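PDB 2WAN: pullulanase from Bacillus acidopullulyticus, which hydrolyses alpha-1,6-glucosidic linkages in pullulan and at the branch points of starch polysaccharides, acting as a debranching glycoside hydrolase. Local coordinates for residues A[671-684]-A[717-731]. Numbering follows the deposited sequence.
With ACT (acetate ion), chain Q.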
loop_
_atom_site.group_PDB
_atom_site.type_symbol
_atom_site.label_atom_id
_atom_site.label_comp_id
_atom_site.label_asym_id
_atom_site.label_seq_id
_atom_site.Cartn_x
_atom_site.Cartn_y
_atom_site.Cartn_z
ATOM N N GLN A 671 5.698 -7.873 5.701
ATOM C CA GLN A 671 4.584 -7.672 6.632
ATOM C C GLN A 671 4.694 -8.509 7.894
ATOM O O GLN A 671 3.907 -8.331 8.825
ATOM C CB GLN A 671 3.243 -7.988 5.940
ATOM C CG GLN A 671 2.852 -9.479 5.928
ATOM C CD GLN A 671 3.804 -10.370 5.130
ATOM O OE1 GLN A 671 4.349 -9.963 4.100
ATOM N NE2 GLN A 671 3.978 -11.611 5.592
ATOM N N LYS A 672 5.647 -9.444 7.923
ATOM C CA LYS A 672 5.754 -10.392 9.035
ATOM C C LYS A 672 5.705 -9.726 10.406
ATOM O O LYS A 672 6.504 -8.824 10.695
ATOM C CB LYS A 672 7.027 -11.234 8.900
ATOM C CG LYS A 672 6.923 -12.316 7.824
ATOM C CD LYS A 672 8.209 -13.132 7.768
ATOM C CE LYS A 672 8.079 -14.288 6.768
ATOM N NZ LYS A 672 9.380 -15.071 6.694
ATOM N N GLY A 673 4.762 -10.171 11.231
ATOM C CA GLY A 673 4.648 -9.718 12.620
ATOM C C GLY A 673 4.081 -8.318 12.798
ATOM O O GLY A 673 3.976 -7.844 13.931
ATOM N N LEU A 674 3.691 -7.658 11.704
ATOM C CA LEU A 674 3.231 -6.255 11.805
ATOM C C LEU A 674 1.743 -6.095 12.104
ATOM O O LEU A 674 1.282 -4.981 12.409
ATOM C CB LEU A 674 3.578 -5.465 10.545
ATOM C CG LEU A 674 5.067 -5.315 10.225
ATOM C CD1 LEU A 674 5.240 -4.314 9.072
ATOM C CD2 LEU A 674 5.879 -4.914 11.468
ATOM N N GLY A 675 0.984 -7.182 11.991
ATOM C CA GLY A 675 -0.478 -7.121 12.216
ATOM C C GLY A 675 -1.230 -6.647 10.977
ATOM O O GLY A 675 -2.329 -6.086 11.070
ATOM N N ILE A 676 -0.628 -6.894 9.815
ATOM C CA ILE A 676 -1.210 -6.533 8.519
ATOM C C ILE A 676 -1.031 -7.677 7.516
ATOM O O ILE A 676 -0.145 -8.519 7.668
ATOM C CB ILE A 676 -0.561 -5.247 7.925
ATOM C CG1 ILE A 676 0.849 -5.540 7.368
ATOM C CG2 ILE A 676 -0.599 -4.055 8.937
ATOM C CD1 ILE A 676 1.587 -4.316 6.746
ATOM N N GLY A 677 -1.887 -7.699 6.503
ATOM C CA GLY A 677 -1.848 -8.725 5.453
ATOM C C GLY A 677 -1.513 -8.208 4.073
ATOM O O GLY A 677 -1.593 -7.002 3.805
ATOM N N VAL A 678 -1.095 -9.115 3.184
ATOM C CA VAL A 678 -0.785 -8.735 1.800
ATOM C C VAL A 678 -1.548 -9.609 0.816
ATOM O O VAL A 678 -1.714 -10.797 1.046
ATOM C CB VAL A 678 0.743 -8.780 1.490
ATOM C CG1 VAL A 678 1.472 -7.742 2.316
ATOM C CG2 VAL A 678 1.329 -10.200 1.745
ATOM N N PHE A 679 -2.017 -9.010 -0.272
ATOM C CA PHE A 679 -2.647 -9.769 -1.337
ATOM C C PHE A 679 -1.653 -10.783 -1.880
ATOM O O PHE A 679 -0.491 -10.453 -2.169
ATOM C CB PHE A 679 -3.111 -8.843 -2.460
ATOM C CG PHE A 679 -4.407 -8.176 -2.165
ATOM C CD1 PHE A 679 -5.605 -8.891 -2.281
ATOM C CD2 PHE A 679 -4.438 -6.854 -1.738
ATOM C CE1 PHE A 679 -6.853 -8.289 -1.985
ATOM C CE2 PHE A 679 -5.676 -6.243 -1.454
ATOM C CZ PHE A 679 -6.869 -6.954 -1.593
ATOM N N ASN A 680 -2.118 -12.017 -1.991
ATOM C CA ASN A 680 -1.266 -13.138 -2.344
ATOM C C ASN A 680 -1.315 -13.417 -3.841
ATOM O O ASN A 680 -2.114 -14.211 -4.313
ATOM C CB ASN A 680 -1.661 -14.367 -1.509
ATOM C CG ASN A 680 -0.720 -15.546 -1.720
ATOM O OD1 ASN A 680 0.113 -15.525 -2.621
ATOM N ND2 ASN A 680 -0.870 -16.590 -0.897
ATOM N N ASP A 681 -0.464 -12.733 -4.592
ATOM C CA ASP A 681 -0.413 -12.989 -6.025
ATOM C C ASP A 681 0.184 -14.360 -6.372
ATOM O O ASP A 681 -0.011 -14.842 -7.501
ATOM C CB ASP A 681 0.241 -11.831 -6.814
ATOM C CG ASP A 681 1.653 -11.481 -6.344
ATOM O OD1 ASP A 681 2.012 -11.720 -5.172
ATOM O OD2 ASP A 681 2.399 -10.926 -7.175
ATOM N N ASN A 682 0.874 -15.003 -5.423
ATOM C CA ASN A 682 1.378 -16.368 -5.680
ATOM C C ASN A 682 0.236 -17.382 -5.834
ATOM O O ASN A 682 0.206 -18.162 -6.801
ATOM C CB ASN A 682 2.350 -16.846 -4.597
ATOM C CG ASN A 682 3.663 -16.073 -4.585
ATOM O OD1 ASN A 682 3.972 -15.316 -5.516
ATOM N ND2 ASN A 682 4.452 -16.280 -3.531
ATOM N N ILE A 683 -0.700 -17.383 -4.886
ATOM C CA ILE A 683 -1.843 -18.301 -5.010
ATOM C C ILE A 683 -2.745 -17.912 -6.220
ATOM O O ILE A 683 -3.253 -18.786 -6.920
ATOM C CB ILE A 683 -2.617 -18.471 -3.670
ATOM C CG1 ILE A 683 -3.444 -19.772 -3.684
ATOM C CG2 ILE A 683 -3.460 -17.213 -3.340
ATOM C CD1 ILE A 683 -4.365 -19.957 -2.417
ATOM N N ARG A 684 -2.908 -16.611 -6.464
ATOM C CA ARG A 684 -3.673 -16.098 -7.603
ATOM C C ARG A 684 -3.103 -16.631 -8.920
ATOM O O ARG A 684 -3.825 -17.211 -9.741
ATOM C CB ARG A 684 -3.632 -14.563 -7.618
ATOM C CG ARG A 684 -4.578 -13.925 -8.640
ATOM C CD ARG A 684 -4.097 -12.523 -9.043
ATOM N NE ARG A 684 -2.836 -12.566 -9.811
ATOM C CZ ARG A 684 -1.891 -11.622 -9.802
ATOM N NH1 ARG A 684 -2.008 -10.515 -9.073
ATOM N NH2 ARG A 684 -0.796 -11.799 -10.515
ATOM N N SER A 717 0.327 -19.802 3.547
ATOM C CA SER A 717 1.590 -19.209 3.097
ATOM C C SER A 717 2.729 -19.169 4.121
ATOM O O SER A 717 3.715 -18.453 3.917
ATOM C CB SER A 717 1.328 -17.817 2.514
ATOM O OG SER A 717 0.510 -17.950 1.362
ATOM N N ILE A 718 2.584 -19.951 5.187
ATOM C CA ILE A 718 3.524 -19.925 6.331
ATOM C C ILE A 718 4.924 -20.463 5.994
ATOM O O ILE A 718 5.871 -20.268 6.761
ATOM C CB ILE A 718 2.945 -20.668 7.547
ATOM C CG1 ILE A 718 2.671 -22.138 7.212
ATOM C CG2 ILE A 718 1.663 -19.936 8.088
ATOM C CD1 ILE A 718 2.201 -22.985 8.428
ATOM N N GLN A 719 5.049 -21.122 4.842
ATOM C CA GLN A 719 6.363 -21.572 4.358
ATOM C C GLN A 719 6.779 -20.804 3.113
ATOM O O GLN A 719 7.772 -21.147 2.480
ATOM C CB GLN A 719 6.353 -23.079 4.061
ATOM C CG GLN A 719 6.165 -23.926 5.297
ATOM C CD GLN A 719 6.161 -25.414 4.985
ATOM O OE1 GLN A 719 5.872 -26.227 5.851
ATOM N NE2 GLN A 719 6.491 -25.771 3.748
ATOM N N ASP A 720 6.029 -19.756 2.772
ATOM C CA ASP A 720 6.274 -18.999 1.556
ATOM C C ASP A 720 6.682 -17.574 1.974
ATOM O O ASP A 720 7.841 -17.192 1.780
ATOM C CB ASP A 720 5.012 -19.059 0.658
ATOM C CG ASP A 720 5.165 -18.319 -0.673
ATOM O OD1 ASP A 720 6.268 -17.813 -0.989
ATOM O OD2 ASP A 720 4.165 -18.254 -1.425
ATOM N N PHE A 721 5.768 -16.806 2.573
ATOM C CA PHE A 721 6.087 -15.419 2.946
ATOM C C PHE A 721 5.406 -14.891 4.213
ATOM O O PHE A 721 5.575 -13.717 4.543
ATOM C CB PHE A 721 5.792 -14.466 1.765
ATOM C CG PHE A 721 4.351 -14.445 1.356
ATOM C CD1 PHE A 721 3.444 -13.603 2.001
ATOM C CD2 PHE A 721 3.888 -15.288 0.355
ATOM C CE1 PHE A 721 2.081 -13.595 1.644
ATOM C CE2 PHE A 721 2.553 -15.287 -0.002
ATOM C CZ PHE A 721 1.640 -14.442 0.653
ATOM N N THR A 722 4.654 -15.729 4.927
ATOM C CA THR A 722 3.967 -15.266 6.150
ATOM C C THR A 722 4.523 -15.876 7.421
ATOM O O THR A 722 5.112 -16.951 7.393
ATOM C CB THR A 722 2.431 -15.538 6.146
ATOM O OG1 THR A 722 2.199 -16.949 6.242
ATOM C CG2 THR A 722 1.767 -14.971 4.903
ATOM N N SER A 723 4.327 -15.168 8.533
ATOM C CA SER A 723 4.568 -15.715 9.866
ATOM C C SER A 723 3.303 -16.221 10.536
ATOM O O SER A 723 3.370 -16.955 11.540
ATOM C CB SER A 723 5.218 -14.653 10.754
ATOM O OG SER A 723 6.543 -14.418 10.304
ATOM N N ALA A 724 2.149 -15.810 10.004
ATOM C CA ALA A 724 0.850 -16.191 10.535
ATOM C C ALA A 724 -0.149 -16.141 9.367
ATOM O O ALA A 724 0.035 -15.344 8.450
ATOM C CB ALA A 724 0.416 -15.209 11.641
ATOM N N PRO A 725 -1.189 -16.999 9.382
ATOM C CA PRO A 725 -2.101 -17.023 8.225
ATOM C C PRO A 725 -2.911 -15.728 8.024
ATOM O O PRO A 725 -3.368 -15.450 6.910
ATOM C CB PRO A 725 -3.029 -18.217 8.532
ATOM C CG PRO A 725 -2.988 -18.353 10.047
ATOM C CD PRO A 725 -1.576 -17.987 10.413
ATOM N N SER A 726 -3.082 -14.939 9.082
ATOM C CA SER A 726 -3.689 -13.604 8.953
ATOM C C SER A 726 -2.939 -12.653 8.020
ATOM O O SER A 726 -3.501 -11.636 7.608
ATOM C CB SER A 726 -3.828 -12.951 10.336
ATOM O OG SER A 726 -2.546 -12.851 10.945
ATOM N N GLU A 727 -1.682 -12.975 7.678
ATOM C CA GLU A 727 -0.870 -12.111 6.810
ATOM C C GLU A 727 -1.061 -12.323 5.313
ATOM O O GLU A 727 -0.501 -11.561 4.516
ATOM C CB GLU A 727 0.629 -12.253 7.160
ATOM C CG GLU A 727 0.878 -11.837 8.602
ATOM C CD GLU A 727 2.300 -12.112 9.059
ATOM O OE1 GLU A 727 3.104 -12.628 8.247
ATOM O OE2 GLU A 727 2.598 -11.813 10.232
ATOM N N THR A 728 -1.843 -13.341 4.931
ATOM C CA THR A 728 -2.116 -13.575 3.515
ATOM C C THR A 728 -3.587 -13.366 3.187
ATOM O O THR A 728 -4.477 -13.976 3.813
ATOM C CB THR A 728 -1.637 -14.986 3.011
ATOM O OG1 THR A 728 -1.981 -15.131 1.625
ATOM C CG2 THR A 728 -2.296 -16.149 3.825
ATOM N N ILE A 729 -3.826 -12.501 2.203
ATOM C CA ILE A 729 -5.158 -12.330 1.605
ATOM C C ILE A 729 -5.211 -13.190 0.337
ATOM O O ILE A 729 -4.627 -12.840 -0.695
ATOM C CB ILE A 729 -5.463 -10.851 1.271
ATOM C CG1 ILE A 729 -5.029 -9.915 2.415
ATOM C CG2 ILE A 729 -6.984 -10.669 0.892
ATOM C CD1 ILE A 729 -5.718 -10.183 3.783
ATOM N N ASN A 730 -5.918 -14.317 0.430
ATOM C CA ASN A 730 -5.975 -15.280 -0.663
ATOM C C ASN A 730 -7.058 -14.864 -1.644
ATOM O O ASN A 730 -8.164 -14.504 -1.236
ATOM C CB ASN A 730 -6.303 -16.673 -0.109
ATOM C CG ASN A 730 -5.216 -17.203 0.800
ATOM O OD1 ASN A 730 -4.027 -16.944 0.582
ATOM N ND2 ASN A 730 -5.609 -17.956 1.820
ATOM N N TYR A 731 -6.741 -14.917 -2.936
ATOM C CA TYR A 731 -7.725 -14.497 -3.938
ATOM C C TYR A 731 -7.341 -15.014 -5.308
ATOM O O TYR A 731 -6.186 -15.462 -5.525
ATOM C CB TYR A 731 -7.888 -12.960 -3.967
ATOM C CG TYR A 731 -6.756 -12.201 -4.648
ATOM C CD1 TYR A 731 -5.433 -12.306 -4.208
ATOM C CD2 TYR A 731 -7.015 -11.364 -5.738
ATOM C CE1 TYR A 731 -4.391 -11.587 -4.852
ATOM C CE2 TYR A 731 -5.986 -10.647 -6.377
ATOM C CZ TYR A 731 -4.682 -10.768 -5.927
ATOM O OH TYR A 731 -3.678 -10.059 -6.557
HETATM C C ACT Q . 9.051 -16.731 9.895
HETATM O O ACT Q . 7.932 -16.588 9.361
HETATM O OXT ACT Q . 9.882 -15.827 9.670
HETATM C CH3 ACT Q . 9.381 -17.924 10.735
HETATM O O HOH W 1 7.473 -17.623 5.662
HETATM O O HOH W 2 0.999 -10.049 11.570
HETATM O O HOH W 3 7.269 -15.376 -1.816
#
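Val678 straddles the partner strand where two parallel strands, 677-679 and 728-730, pair: Val678 N donates to Glu727 O, Val678 O accepts from Ile729 N, and Asn680 N closes the ladder on Ile729 O.

Ahead of the strands, the polar contacts centre on the Glu727 carboxylate. Glu727 OE1 is gripped from opposite faces of the carboxylate, by Gln671 NE2 at 3.0 Å and by Ser723 N at 2.8 Å, while Gly673 N reaches Glu727 OE2 at 2.9 Å and a water bridges OE2 to Gly675 N. An alanine here removes the carboxylate, and would probably leave the N-H groups of Gln671, Gly673 and Ser723 without their acceptor and the turn 671-674 less firmly held. The other N-H of Gln671 NE2 goes to Phe721 O, 2.8 Å away. Past strand 677-679, Asn682 ND2 meets the syn lone pair of Asp720 OD2, from the loop that precedes strand 728-730, amide and carboxylate nearly coplanar. Asn680 OD1 accepts from Ile683 N, capping helix 681-688; a chi1 of -174° swings the amide away from its own N-H. Arg684 NH1 bonds Tyr731 OH.

The Phe721 ring touches Val678 CG2 through CE1 (3.5 Å) and presents its edge to the Asn680 amide, set almost perpendicular to it. Tyr731 is sandwiched: Phe679 points its edge at one face, centroids 5.2 Å apart, and Arg684 CG lies over the other.

These are neighbouring sixth and seventh strands of the (beta/alpha)8 TIM barrel characteristic of alpha-amylase-family catalytic domains.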